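Axin interactor, dorsalization-associated protein (Danio rerio, PDB 2QZQ) inhibits axin-mediated JNK activation by binding axin and disrupting its homodimerization, acting as a ventralizing factor in the embryo, and is represented here by its C-terminal C2-type domain. Local coordinates at residues K41-I46 / F129-L134; G83-F88 / F107-E112; L122-T127 / N135-K140. All blocks are in the same frame, centred on the assembly; numbering follows the deposited sequence.

Interaction 1. Residues K41-I46 / F129-L134; sequences KDLNGI and FKRKKL
K41 reaches over one face of the F129 ring, with CE above the ring centre and 3.4 Å from F129 CD1. A bend at chi4 sets NZ of K41 over the same face, 3.8 Å from the F129 centroid, a cation-pi contact; D47 holds that ammonium in a salt bridge. NH1 of R131 donates to D42 O (3.1 Å, 165°), coming from above the carbonyl plane, and to F129 O at 3.0 Å; both oxygens lie in the guanidinium plane. From the opposite face of its carbonyl, D42 O takes G45 N, closing the type I turn D42-G45. This turn lies in the loop after strand 34-41 of the C2 sandwich, within a region that probably binds axin. At G45 a CB would come within 3.2 Å of F129 CB, and positive phi favours glycine. An alanine in place of F129 would probably strip the face from under CE and NZ of K41, leaving D47 to hold the ammonium without the ring. Water 1 bridges L43 O and K130 O. Further out, D42 OD1 accepts from I46 N (3.0 Å), E109 forms a salt bridge with NE of R131, and F87 meets the F129 ring edge-to-face.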
loop_
_atom_site.group_PDB
_atom_site.type_symbol
_atom_site.label_atom_id
_atom_site.label_comp_id
_atom_site.label_asym_id
_atom_site.label_seq_id
_atom_site.Cartn_x
_atom_site.Cartn_y
_atom_site.Cartn_z
ATOM N N LYS A 41 -8.021 5.928 -3.832
ATOM C CA LYS A 41 -9.286 6.495 -3.350
ATOM C C LYS A 41 -9.357 7.971 -3.677
ATOM O O LYS A 41 -8.336 8.647 -3.617
ATOM C CB LYS A 41 -9.415 6.332 -1.818
ATOM C CG LYS A 41 -9.450 4.870 -1.293
ATOM C CD LYS A 41 -10.664 4.118 -1.770
ATOM C CE LYS A 41 -11.051 3.000 -0.781
ATOM N NZ LYS A 41 -10.467 1.709 -1.133
ATOM N N ASP A 42 -10.548 8.477 -4.003
ATOM C CA ASP A 42 -10.719 9.937 -4.158
ATOM C C ASP A 42 -10.749 10.643 -2.802
ATOM O O ASP A 42 -10.626 10.004 -1.746
ATOM C CB ASP A 42 -11.911 10.330 -5.077
ATOM C CG ASP A 42 -13.290 10.034 -4.474
ATOM O OD1 ASP A 42 -13.415 9.723 -3.275
ATOM O OD2 ASP A 42 -14.286 10.110 -5.233
ATOM N N LEU A 43 -10.907 11.962 -2.830
ATOM C CA LEU A 43 -11.049 12.746 -1.592
ATOM C C LEU A 43 -12.064 12.201 -0.616
ATOM O O LEU A 43 -11.916 12.363 0.595
ATOM C CB LEU A 43 -11.495 14.161 -1.905
ATOM C CG LEU A 43 -10.447 15.237 -1.983
ATOM C CD1 LEU A 43 -11.223 16.536 -2.095
ATOM C CD2 LEU A 43 -9.533 15.219 -0.763
ATOM N N ASN A 44 -13.130 11.622 -1.151
ATOM C CA ASN A 44 -14.217 11.155 -0.304
ATOM C C ASN A 44 -14.098 9.687 0.074
ATOM O O ASN A 44 -15.030 9.128 0.635
ATOM C CB ASN A 44 -15.570 11.454 -0.948
ATOM C CG ASN A 44 -15.807 12.960 -1.151
ATOM O OD1 ASN A 44 -16.172 13.391 -2.242
ATOM N ND2 ASN A 44 -15.594 13.750 -0.104
ATOM N N GLY A 45 -12.949 9.075 -0.227
ATOM C CA GLY A 45 -12.674 7.693 0.163
ATOM C C GLY A 45 -13.303 6.657 -0.759
ATOM O O GLY A 45 -13.462 5.499 -0.377
ATOM N N ILE A 46 -13.634 7.077 -1.977
ATOM C CA ILE A 46 -14.238 6.205 -2.992
ATOM C C ILE A 46 -13.186 5.702 -3.957
ATOM O O ILE A 46 -12.375 6.485 -4.455
ATOM C CB ILE A 46 -15.364 6.936 -3.819
ATOM C CG1 ILE A 46 -16.452 7.525 -2.907
ATOM C CG2 ILE A 46 -15.962 6.013 -4.926
ATOM C CD1 ILE A 46 -16.968 6.603 -1.795
ATOM N N PHE A 129 -10.291 5.908 4.856
ATOM C CA PHE A 129 -10.063 6.193 3.457
ATOM C C PHE A 129 -10.217 7.659 3.075
ATOM O O PHE A 129 -9.841 8.053 1.981
ATOM C CB PHE A 129 -10.942 5.304 2.572
ATOM C CG PHE A 129 -10.528 3.848 2.569
ATOM C CD1 PHE A 129 -9.266 3.467 2.128
ATOM C CD2 PHE A 129 -11.412 2.860 3.003
ATOM C CE1 PHE A 129 -8.904 2.119 2.092
ATOM C CE2 PHE A 129 -11.056 1.517 2.971
ATOM C CZ PHE A 129 -9.793 1.155 2.520
ATOM N N LYS A 130 -10.712 8.473 4.004
ATOM C CA LYS A 130 -10.676 9.929 3.837
ATOM C C LYS A 130 -9.450 10.554 4.525
ATOM O O LYS A 130 -9.200 11.754 4.359
ATOM C CB LYS A 130 -11.971 10.552 4.360
ATOM C CG LYS A 130 -13.212 10.169 3.541
ATOM C CD LYS A 130 -14.438 10.670 4.235
ATOM C CE LYS A 130 -15.690 10.190 3.525
ATOM N NZ LYS A 130 -16.882 10.614 4.291
ATOM N N ARG A 131 -8.672 9.720 5.240
ATOM C CA ARG A 131 -7.477 10.136 6.022
ATOM C C ARG A 131 -7.649 11.431 6.851
ATOM O O ARG A 131 -6.769 12.280 6.934
ATOM C CB ARG A 131 -6.170 10.117 5.189
ATOM C CG ARG A 131 -6.127 10.933 3.916
ATOM C CD ARG A 131 -6.583 10.164 2.671
ATOM N NE ARG A 131 -6.506 11.015 1.472
ATOM C CZ ARG A 131 -7.338 10.946 0.422
ATOM N NH1 ARG A 131 -8.360 10.068 0.367
ATOM N NH2 ARG A 131 -7.126 11.747 -0.596
ATOM N N LYS A 132 -8.814 11.538 7.470
ATOM C CA LYS A 132 -9.193 12.698 8.281
ATOM C C LYS A 132 -8.766 12.545 9.739
ATOM O O LYS A 132 -8.416 13.526 10.391
ATOM C CB LYS A 132 -10.717 12.852 8.238
ATOM C CG LYS A 132 -11.315 13.211 6.878
ATOM C CD LYS A 132 -10.513 14.282 6.199
ATOM C CE LYS A 132 -11.395 15.239 5.413
ATOM N NZ LYS A 132 -10.641 16.522 5.315
ATOM N N LYS A 133 -8.844 11.324 10.255
ATOM C CA LYS A 133 -8.483 11.046 11.641
ATOM C C LYS A 133 -7.524 9.870 11.689
ATOM O O LYS A 133 -7.885 8.778 11.288
ATOM C CB LYS A 133 -9.715 10.757 12.502
ATOM C CG LYS A 133 -10.456 11.999 12.985
ATOM C CD LYS A 133 -11.831 11.654 13.605
ATOM C CE LYS A 133 -11.704 10.968 14.945
ATOM N NZ LYS A 133 -13.079 10.986 15.568
ATOM N N LEU A 134 -6.312 10.119 12.181
ATOM C CA LEU A 134 -5.197 9.150 12.138
ATOM C C LEU A 134 -4.601 8.854 13.519
ATOM O O LEU A 134 -4.301 9.770 14.290
ATOM C CB LEU A 134 -4.105 9.659 11.177
ATOM C CG LEU A 134 -4.577 10.045 9.758
ATOM C CD1 LEU A 134 -3.492 10.715 8.937
ATOM C CD2 LEU A 134 -5.130 8.788 9.000
HETATM O O HOH W 1 -10.047 13.383 2.129
#

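Interaction 2. Residues G83-F88 / F107-E112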
loop_
_atom_site.group_PDB
_atom_site.type_symbol
_atom_site.label_atom_id
_atom_site.label_comp_id
_atom_site.label_asym_id
_atom_site.label_seq_id
_atom_site.Cartn_x
_atom_site.Cartn_y
_atom_site.Cartn_z
ATOM N N GLY A 83 -7.195 15.362 -5.372
ATOM C CA GLY A 83 -7.253 14.855 -3.993
ATOM C C GLY A 83 -7.171 13.337 -3.843
ATOM O O GLY A 83 -7.510 12.805 -2.783
ATOM N N ALA A 84 -6.738 12.627 -4.884
ATOM C CA ALA A 84 -6.614 11.167 -4.772
ATOM C C ALA A 84 -5.471 10.768 -3.839
ATOM O O ALA A 84 -4.520 11.536 -3.606
ATOM C CB ALA A 84 -6.436 10.536 -6.127
ATOM N N ALA A 85 -5.590 9.577 -3.263
ATOM C CA ALA A 85 -4.499 9.009 -2.480
ATOM C C ALA A 85 -4.427 7.510 -2.750
ATOM O O ALA A 85 -5.445 6.863 -3.031
ATOM C CB ALA A 85 -4.712 9.253 -1.010
ATOM N N ILE A 86 -3.220 6.978 -2.678
ATOM C CA ILE A 86 -2.987 5.544 -2.782
ATOM C C ILE A 86 -2.857 4.983 -1.346
ATOM O O ILE A 86 -2.012 5.448 -0.560
ATOM C CB ILE A 86 -1.698 5.242 -3.588
ATOM C CG1 ILE A 86 -1.679 6.028 -4.924
ATOM C CG2 ILE A 86 -1.554 3.729 -3.891
ATOM C CD1 ILE A 86 -0.383 5.843 -5.694
ATOM N N PHE A 87 -3.670 3.975 -1.039
ATOM C CA PHE A 87 -3.669 3.310 0.271
ATOM C C PHE A 87 -3.006 1.950 0.208
ATOM O O PHE A 87 -3.090 1.267 -0.803
ATOM C CB PHE A 87 -5.113 3.114 0.733
ATOM C CG PHE A 87 -5.700 4.329 1.348
ATOM C CD1 PHE A 87 -5.697 4.481 2.724
ATOM C CD2 PHE A 87 -6.243 5.334 0.552
ATOM C CE1 PHE A 87 -6.240 5.673 3.318
ATOM C CE2 PHE A 87 -6.773 6.499 1.123
ATOM C CZ PHE A 87 -6.766 6.659 2.509
ATOM N N PHE A 88 -2.342 1.572 1.304
ATOM C CA PHE A 88 -1.693 0.293 1.462
ATOM C C PHE A 88 -2.201 -0.196 2.801
ATOM O O PHE A 88 -1.929 0.445 3.816
ATOM C CB PHE A 88 -0.164 0.447 1.523
ATOM C CG PHE A 88 0.388 1.238 0.379
ATOM C CD1 PHE A 88 0.842 0.607 -0.764
ATOM C CD2 PHE A 88 0.373 2.634 0.423
ATOM C CE1 PHE A 88 1.320 1.363 -1.859
ATOM C CE2 PHE A 88 0.849 3.374 -0.643
ATOM C CZ PHE A 88 1.298 2.741 -1.790
ATOM N N PHE A 107 -0.798 5.630 3.521
ATOM C CA PHE A 107 -1.300 6.187 2.293
ATOM C C PHE A 107 -0.313 7.195 1.767
ATOM O O PHE A 107 0.573 7.653 2.497
ATOM C CB PHE A 107 -2.673 6.836 2.510
ATOM C CG PHE A 107 -2.653 7.991 3.476
ATOM C CD1 PHE A 107 -2.692 7.777 4.843
ATOM C CD2 PHE A 107 -2.576 9.306 3.003
ATOM C CE1 PHE A 107 -2.712 8.855 5.744
ATOM C CE2 PHE A 107 -2.552 10.370 3.878
ATOM C CZ PHE A 107 -2.630 10.168 5.237
HETATM N N MSE A 108 -0.468 7.527 0.492
HETATM C CA MSE A 108 0.292 8.620 -0.090
HETATM C C MSE A 108 -0.579 9.482 -0.980
HETATM O O MSE A 108 -1.337 8.962 -1.801
HETATM C CB MSE A 108 1.559 8.140 -0.807
HETATM C CG MSE A 108 1.410 7.015 -1.809
HETATM SE SE MSE A 108 3.228 6.612 -2.579
HETATM C CE MSE A 108 3.170 7.703 -3.887
ATOM N N GLU A 109 -0.470 10.798 -0.781
ATOM C CA GLU A 109 -1.149 11.794 -1.608
ATOM C C GLU A 109 -0.470 11.940 -2.975
ATOM O O GLU A 109 0.665 11.511 -3.169
ATOM C CB GLU A 109 -1.222 13.158 -0.894
ATOM C CG GLU A 109 -1.938 13.196 0.497
ATOM C CD GLU A 109 -3.471 12.980 0.458
ATOM O OE1 GLU A 109 -4.097 13.009 -0.622
ATOM O OE2 GLU A 109 -4.077 12.780 1.540
HETATM N N MSE A 110 -1.164 12.565 -3.919
HETATM C CA MSE A 110 -0.642 12.733 -5.287
HETATM C C MSE A 110 0.706 13.460 -5.355
HETATM O O MSE A 110 1.579 13.099 -6.153
HETATM C CB MSE A 110 -1.658 13.495 -6.141
HETATM C CG MSE A 110 -2.939 12.749 -6.420
HETATM SE SE MSE A 110 -2.710 10.960 -7.250
HETATM C CE MSE A 110 -1.139 11.006 -8.166
ATOM N N ASP A 111 0.867 14.478 -4.509
ATOM C CA ASP A 111 2.087 15.298 -4.505
ATOM C C ASP A 111 3.300 14.566 -3.906
ATOM O O ASP A 111 4.429 15.085 -3.913
ATOM C CB ASP A 111 1.821 16.683 -3.856
ATOM C CG ASP A 111 1.555 16.621 -2.343
ATOM O OD1 ASP A 111 1.434 15.530 -1.736
ATOM O OD2 ASP A 111 1.475 17.709 -1.735
ATOM N N GLU A 112 3.068 13.337 -3.411
ATOM C CA GLU A 112 4.136 12.466 -2.918
ATOM C C GLU A 112 4.668 11.475 -3.955
ATOM O O GLU A 112 5.613 10.717 -3.678
ATOM C CB GLU A 112 3.681 11.686 -1.690
ATOM C CG GLU A 112 3.330 12.558 -0.519
ATOM C CD GLU A 112 2.965 11.730 0.681
ATOM O OE1 GLU A 112 3.898 11.283 1.359
ATOM O OE2 GLU A 112 1.762 11.534 0.944
HETATM O O HOH W 2 -3.689 13.942 -2.989
#
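The carbonyl oxygen of I86 takes the shorter of the two strand bonds, from N of M108 at 2.8 Å, and CA of F107 lies 3.0 Å from O of I86 in a weaker CH...O contact. The return bond, N of I86 to O of M108, completes the hydrogen-bonded pair I86-M108. Non-hydrogen-bonded pairs A85-E109 and F87-F107 flank it in the antiparallel hairpin of strands 85-94 and 99-109. Where F87 and F107 lie side by side, the contact is made by CB of F107, centred over one face of the F87 ring and 3.8 Å from CE1 of F87. The two rings are slid apart, their planes at 29°, and barely overlap. On the other face, I86 packs CB against CG of selenomethionine M108. With chi1 at 50°, that CG stands between backbone N and carbonyl carbon, which brings it in plane to the rim of the F88 ring, 3.9 Å from CE2 of F88. This face looks into the sandwich, where L16 and L18 meet I86 and L18, L144 and L146 meet F88. Past the strand end, SE of selenomethionine M110 touches CB of A84. O of A84 and OE1 of E109 are both acceptors; water 2 sits between them, 2.6 Å from OE1 of E109, and accepts from N of M110. The hairpin thus presents an apolar face to the core; the other face, with A85, F87 and F107, is apolar too except for the carboxylate of E109, whose OE2 forms a salt bridge with R131 that probably offsets its charge.

Interaction 3. Residues L122-T127 / N135-K140; sequences LYKKPT and NLLTKK
N of K124 donates to O of N135 at 2.8 Å, and N of L137 donates to O of L122 at 2.9 Å in an almost straight bond (171°). These two backbone bonds flank Y123 and L136, which form a single bridge, so residues 135-137 run briefly beside the end of strand 116-124. On its other side that strand pairs with strand 99-109, where F105 bonds to the backbone of Y123. Apolar contacts fill in around the bridge. The Y123 ring crosses L136, bringing its CE1 to 3.9 Å from CD1 of L136, while its hydroxyl bonds to E121. L137 has CG anti to the backbone N (chi1 -175°), and its two methyls divide beyond it: CD1 meets CG of K124 at 3.8 Å and CD2 meets CB of L122 at 4.1 Å. L25 also touches both L122 and L137. Extended beyond CG, the K124 chain lays CG against L137 and CE by O of L136, and NZ reaches water 5. Waters add further polar links. Water 5 accepts from NZ of K124 and donates to O of L136; water 4 joins N of N135 to O of K124, and water 3 joins N of T138 to O of L122. Water 6 lies between O of K125 and OD1 of N135. Further along, OG1 of T138 accepts from N of K140 in an ST turn. The direct pairing is short, and waters extend it at both ends, water 3 sharing O of L122 with the L137 bond; the contact probably relies on ordered water as well as on its own two bonds.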
loop_
_atom_site.group_PDB
_atom_site.type_symbol
_atom_site.label_atom_id
_atom_site.label_comp_id
_atom_site.label_asym_id
_atom_site.label_seq_id
_atom_site.Cartn_x
_atom_site.Cartn_y
_atom_site.Cartn_z
ATOM N N LEU A 122 2.830 3.981 9.479
ATOM C CA LEU A 122 1.603 3.191 9.568
ATOM C C LEU A 122 0.644 3.766 10.607
ATOM O O LEU A 122 1.065 4.172 11.695
ATOM C CB LEU A 122 1.902 1.724 9.914
ATOM C CG LEU A 122 2.705 1.252 8.671
ATOM C CD1 LEU A 122 3.886 0.406 8.966
ATOM C CD2 LEU A 122 1.826 0.758 7.552
ATOM N N TYR A 123 -0.633 3.713 10.265
ATOM C CA TYR A 123 -1.702 4.146 11.142
ATOM C C TYR A 123 -2.560 2.958 11.507
ATOM O O TYR A 123 -2.711 2.051 10.708
ATOM C CB TYR A 123 -2.530 5.227 10.442
ATOM C CG TYR A 123 -1.705 6.487 10.272
ATOM C CD1 TYR A 123 -1.388 7.275 11.381
ATOM C CD2 TYR A 123 -1.179 6.846 9.032
ATOM C CE1 TYR A 123 -0.597 8.403 11.274
ATOM C CE2 TYR A 123 -0.374 7.980 8.905
ATOM C CZ TYR A 123 -0.082 8.744 10.038
ATOM O OH TYR A 123 0.682 9.884 9.916
ATOM N N LYS A 124 -3.107 2.970 12.718
ATOM C CA LYS A 124 -3.894 1.853 13.243
ATOM C C LYS A 124 -5.213 1.710 12.481
ATOM O O LYS A 124 -5.818 2.721 12.053
ATOM C CB LYS A 124 -4.207 2.085 14.720
ATOM C CG LYS A 124 -3.032 2.177 15.642
ATOM C CD LYS A 124 -3.484 2.432 17.063
ATOM C CE LYS A 124 -2.325 2.233 18.069
ATOM N NZ LYS A 124 -2.635 2.820 19.430
ATOM N N LYS A 125 -5.647 0.465 12.296
ATOM C CA LYS A 125 -7.003 0.152 11.864
ATOM C C LYS A 125 -8.009 0.833 12.814
ATOM O O LYS A 125 -7.647 1.137 13.962
ATOM C CB LYS A 125 -7.241 -1.376 11.877
ATOM C CG LYS A 125 -6.940 -2.073 13.203
ATOM C CD LYS A 125 -8.200 -2.423 14.012
ATOM C CE LYS A 125 -9.117 -3.372 13.257
ATOM N NZ LYS A 125 -8.409 -4.639 12.906
ATOM N N PRO A 126 -9.248 1.103 12.338
ATOM C CA PRO A 126 -9.760 0.844 10.979
ATOM C C PRO A 126 -9.243 1.870 9.975
ATOM O O PRO A 126 -8.964 3.020 10.329
ATOM C CB PRO A 126 -11.289 0.978 11.130
ATOM C CG PRO A 126 -11.484 1.880 12.285
ATOM C CD PRO A 126 -10.261 1.759 13.192
ATOM N N THR A 127 -9.105 1.453 8.730
ATOM C CA THR A 127 -8.619 2.363 7.695
ATOM C C THR A 127 -9.582 3.536 7.561
ATOM O O THR A 127 -10.803 3.334 7.471
ATOM C CB THR A 127 -8.446 1.643 6.360
ATOM O OG1 THR A 127 -7.618 0.489 6.563
ATOM C CG2 THR A 127 -7.735 2.559 5.339
ATOM N N ASN A 135 -4.384 7.568 13.803
ATOM C CA ASN A 135 -3.788 7.126 15.057
ATOM C C ASN A 135 -2.532 6.361 14.691
ATOM O O ASN A 135 -2.616 5.343 14.026
ATOM C CB ASN A 135 -4.774 6.248 15.821
ATOM C CG ASN A 135 -6.115 6.959 16.071
ATOM O OD1 ASN A 135 -7.167 6.528 15.583
ATOM N ND2 ASN A 135 -6.062 8.078 16.770
ATOM N N LEU A 136 -1.381 6.908 15.060
ATOM C CA LEU A 136 -0.080 6.320 14.675
ATOM C C LEU A 136 0.090 4.974 15.337
ATOM O O LEU A 136 -0.144 4.830 16.542
ATOM C CB LEU A 136 1.067 7.266 15.068
ATOM C CG LEU A 136 2.482 6.896 14.577
ATOM C CD1 LEU A 136 2.538 6.944 13.066
ATOM C CD2 LEU A 136 3.521 7.862 15.141
ATOM N N LEU A 137 0.514 3.973 14.560
ATOM C CA LEU A 137 0.718 2.644 15.116
ATOM C C LEU A 137 1.879 2.589 16.133
ATOM O O LEU A 137 1.749 2.025 17.218
ATOM C CB LEU A 137 0.932 1.618 13.969
ATOM C CG LEU A 137 1.046 0.145 14.373
ATOM C CD1 LEU A 137 -0.239 -0.369 14.937
ATOM C CD2 LEU A 137 1.451 -0.689 13.162
ATOM N N THR A 138 3.028 3.160 15.756
ATOM C CA THR A 138 4.210 3.142 16.583
ATOM C C THR A 138 5.083 4.347 16.252
ATOM O O THR A 138 5.032 4.877 15.137
ATOM C CB THR A 138 5.027 1.835 16.403
ATOM O OG1 THR A 138 6.150 1.849 17.306
ATOM C CG2 THR A 138 5.530 1.675 14.953
ATOM N N LYS A 139 5.842 4.800 17.246
ATOM C CA LYS A 139 6.847 5.841 17.042
ATOM C C LYS A 139 8.189 5.217 16.684
ATOM O O LYS A 139 9.122 5.935 16.307
ATOM C CB LYS A 139 7.019 6.694 18.296
ATOM C CG LYS A 139 5.917 7.708 18.485
ATOM C CD LYS A 139 6.475 8.874 19.254
ATOM C CE LYS A 139 5.404 9.839 19.510
ATOM N NZ LYS A 139 4.355 9.219 20.364
ATOM N N LYS A 140 8.278 3.885 16.785
ATOM C CA LYS A 140 9.485 3.176 16.341
ATOM C C LYS A 140 9.725 3.362 14.827
ATOM O O LYS A 140 8.779 3.544 14.039
ATOM C CB LYS A 140 9.415 1.698 16.712
ATOM C CG LYS A 140 9.520 1.449 18.223
ATOM C CD LYS A 140 9.428 -0.023 18.540
ATOM C CE LYS A 140 9.920 -0.289 19.961
ATOM N NZ LYS A 140 9.778 -1.727 20.337
HETATM O O HOH W 3 3.429 3.602 12.948
HETATM O O HOH W 4 -5.745 5.519 12.219
HETATM O O HOH W 5 -2.066 5.455 18.374
HETATM O O HOH W 6 -7.824 3.869 14.789
#

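Overall arrangement
Along the chain, 41-46 comes first, at the end of strand 34-41, and meets 129-134 much later in the chain; interaction 1 thereby closes a loop of 82 intervening residues. Nested inside it, interaction 2 pairs 83-88 with 107-112 across the 85-94/99-109 hairpin. Interaction 3 then opens at 122-127, on the next strand of the sheet, and closes at 135-140, so its segments alternate with those of interaction 1. Interactions 1 and 2 meet through the K41-A85 backbone pair. L134 packs on Y123 to join 1 and 3, and F107 touches Y123 between 2 and 3. Interactions 1 and 3 fold the 125-143 loop back over the neighbouring strands 34-41, 85-94, 99-109 and 116-124, and interaction 2 pairs the middle two.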